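Local coordinates for protein intimin (Escherichia coli, PDB 1F00) that probably mediates adhesion of enteropathogenic bacteria to host cells by binding a receptor through its C-terminal region, at residues T238-V243 with N275-C280. Numbering follows the deposited sequence.
Sequences TIISWV and NAYATC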
loop_
_atom_site.group_PDB
_atom_site.type_symbol
_atom_site.label_atom_id
_atom_site.label_comp_id
_atom_site.label_asym_id
_atom_site.label_seq_id
_atom_site.Cartn_x
_atom_site.Cartn_y
_atom_site.Cartn_z
ATOM N N THR A 238 16.158 -23.344 -12.680
ATOM C CA THR A 238 17.158 -23.578 -11.648
ATOM C C THR A 238 18.018 -22.355 -11.395
ATOM O O THR A 238 18.511 -21.728 -12.329
ATOM C CB THR A 238 18.111 -24.744 -12.013
ATOM O OG1 THR A 238 19.149 -24.832 -11.026
ATOM C CG2 THR A 238 18.749 -24.517 -13.380
ATOM N N ILE A 239 18.176 -22.008 -10.125
ATOM C CA ILE A 239 19.029 -20.893 -9.755
ATOM C C ILE A 239 20.033 -21.427 -8.743
ATOM O O ILE A 239 20.161 -20.921 -7.625
ATOM C CB ILE A 239 18.233 -19.710 -9.164
ATOM C CG1 ILE A 239 17.240 -19.192 -10.212
ATOM C CG2 ILE A 239 19.188 -18.573 -8.787
ATOM C CD1 ILE A 239 16.461 -17.946 -9.788
ATOM N N ILE A 240 20.718 -22.491 -9.151
ATOM C CA ILE A 240 21.747 -23.115 -8.327
ATOM C C ILE A 240 22.847 -22.062 -8.169
ATOM O O ILE A 240 23.372 -21.548 -9.158
ATOM C CB ILE A 240 22.285 -24.401 -9.018
ATOM C CG1 ILE A 240 23.434 -24.999 -8.203
ATOM C CG2 ILE A 240 22.718 -24.094 -10.451
ATOM C CD1 ILE A 240 23.932 -26.332 -8.752
ATOM N N SER A 241 23.186 -21.739 -6.923
ATOM C CA SER A 241 24.173 -20.702 -6.640
ATOM C C SER A 241 25.303 -21.128 -5.708
ATOM O O SER A 241 25.086 -21.863 -4.748
ATOM C CB SER A 241 23.466 -19.491 -6.021
ATOM O OG SER A 241 22.241 -19.224 -6.680
ATOM N N TRP A 242 26.503 -20.633 -5.988
ATOM C CA TRP A 242 27.683 -20.938 -5.181
ATOM C C TRP A 242 27.552 -20.349 -3.776
ATOM O O TRP A 242 26.921 -19.305 -3.598
ATOM C CB TRP A 242 28.935 -20.305 -5.794
ATOM C CG TRP A 242 29.336 -20.767 -7.159
ATOM C CD1 TRP A 242 29.251 -20.058 -8.322
ATOM C CD2 TRP A 242 29.971 -22.007 -7.488
ATOM N NE1 TRP A 242 29.802 -20.777 -9.357
ATOM C CE2 TRP A 242 30.254 -21.976 -8.872
ATOM C CE3 TRP A 242 30.334 -23.139 -6.747
ATOM C CZ2 TRP A 242 30.886 -23.035 -9.533
ATOM C CZ3 TRP A 242 30.964 -24.198 -7.406
ATOM C CH2 TRP A 242 31.233 -24.133 -8.787
ATOM N N VAL A 243 28.136 -21.021 -2.786
ATOM C CA VAL A 243 28.162 -20.493 -1.421
ATOM C C VAL A 243 29.640 -20.505 -1.040
ATOM O O VAL A 243 30.400 -21.336 -1.541
ATOM C CB VAL A 243 27.348 -21.343 -0.385
ATOM C CG1 VAL A 243 25.919 -21.535 -0.870
ATOM C CG2 VAL A 243 28.032 -22.672 -0.116
ATOM N N ASN A 275 29.716 -24.427 -12.861
ATOM C CA ASN A 275 28.654 -25.285 -12.357
ATOM C C ASN A 275 27.500 -24.566 -11.660
ATOM O O ASN A 275 26.489 -25.185 -11.337
ATOM C CB ASN A 275 29.263 -26.313 -11.395
ATOM C CG ASN A 275 30.063 -27.386 -12.114
ATOM O OD1 ASN A 275 31.054 -27.907 -11.589
ATOM N ND2 ASN A 275 29.623 -27.735 -13.318
ATOM N N ALA A 276 27.633 -23.266 -11.430
ATOM C CA ALA A 276 26.566 -22.541 -10.755
ATOM C C ALA A 276 26.521 -21.068 -11.110
ATOM O O ALA A 276 27.428 -20.548 -11.754
ATOM C CB ALA A 276 26.711 -22.708 -9.242
ATOM N N TYR A 277 25.444 -20.409 -10.690
ATOM C CA TYR A 277 25.264 -18.987 -10.933
ATOM C C TYR A 277 25.875 -18.195 -9.791
ATOM O O TYR A 277 26.024 -18.709 -8.682
ATOM C CB TYR A 277 23.778 -18.642 -11.033
ATOM C CG TYR A 277 23.116 -19.214 -12.252
ATOM C CD1 TYR A 277 22.405 -20.413 -12.190
ATOM C CD2 TYR A 277 23.234 -18.577 -13.488
ATOM C CE1 TYR A 277 21.824 -20.962 -13.334
ATOM C CE2 TYR A 277 22.663 -19.120 -14.638
ATOM C CZ TYR A 277 21.961 -20.310 -14.552
ATOM O OH TYR A 277 21.402 -20.847 -15.687
ATOM N N ALA A 278 26.240 -16.948 -10.071
ATOM C CA ALA A 278 26.801 -16.094 -9.050
ATOM C C ALA A 278 25.644 -15.309 -8.447
ATOM O O ALA A 278 25.007 -14.497 -9.125
ATOM C CB ALA A 278 27.832 -15.141 -9.650
ATOM N N THR A 279 25.344 -15.593 -7.186
ATOM C CA THR A 279 24.289 -14.888 -6.480
ATOM C C THR A 279 24.993 -14.087 -5.398
ATOM O O THR A 279 25.672 -14.644 -4.538
ATOM C CB THR A 279 23.254 -15.856 -5.857
ATOM O OG1 THR A 279 22.440 -16.407 -6.899
ATOM C CG2 THR A 279 22.348 -15.116 -4.873
ATOM N N CYS A 280 24.846 -12.770 -5.470
ATOM C CA CYS A 280 25.490 -11.872 -4.526
ATOM C C CYS A 280 24.568 -11.421 -3.394
ATOM O O CYS A 280 23.371 -11.231 -3.593
ATOM C CB CYS A 280 26.018 -10.646 -5.281
ATOM S SG CYS A 280 26.795 -9.383 -4.250
HETATM O O HOH W 1 18.654 -21.691 -15.707
HETATM O O HOH W 2 26.517 -17.314 -5.524
#
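Tyr277 and Ser241 face each other where two strands, 240-242 and 276-280, run at 64° to one another and share a single bridge. Two backbone hydrogen bonds make it. Tyr277 N gives a nearly straight one to Ile240 O at 2.8 Å, in the carbonyl plane. Trp242 N returns a weak one to Tyr277 O, which also takes a CA-H...O contact from Ser241 CA.

A chain of two hydrogen bonds runs beside the bridge. Thr279 OG1 donates to Ser241 OG at 2.8 Å, and Ser241 OG in turn donates to Ile239 O, approaching from above that carbonyl's plane. With OG anti to the carbonyl carbon, beside the backbone N (chi1 -42°), Ser241 meets both partners. One water ties Trp242 O to Thr279 N. A second bonds to Tyr277 OH at 2.9 Å and donates a weak bond to Thr238 O.

The apolar part centres on Ala276. Its CB sits over one face of the Trp242 indole, 3.5 Å from the centroid of the five-membered ring, a CH-pi contact. Trp242 CH2 reaches Asn275 CB at 3.9 Å. The indole NE1 is held by Val194 O. Ile240 CG1 also touches Ala276 CB. The Ile240 and Tyr277 side chains cross at about a right angle, with CG2 of Ile240 4.1 Å from CD1 of Tyr277.

Strand 276-281 pairs with strand 184-190, while 240-242 edges the antiparallel sheet with 254-259 and 263-270. The bridge thus joins two small sheets at their edge strands, in the buried interior of the C-type lectin-like fold of intimin.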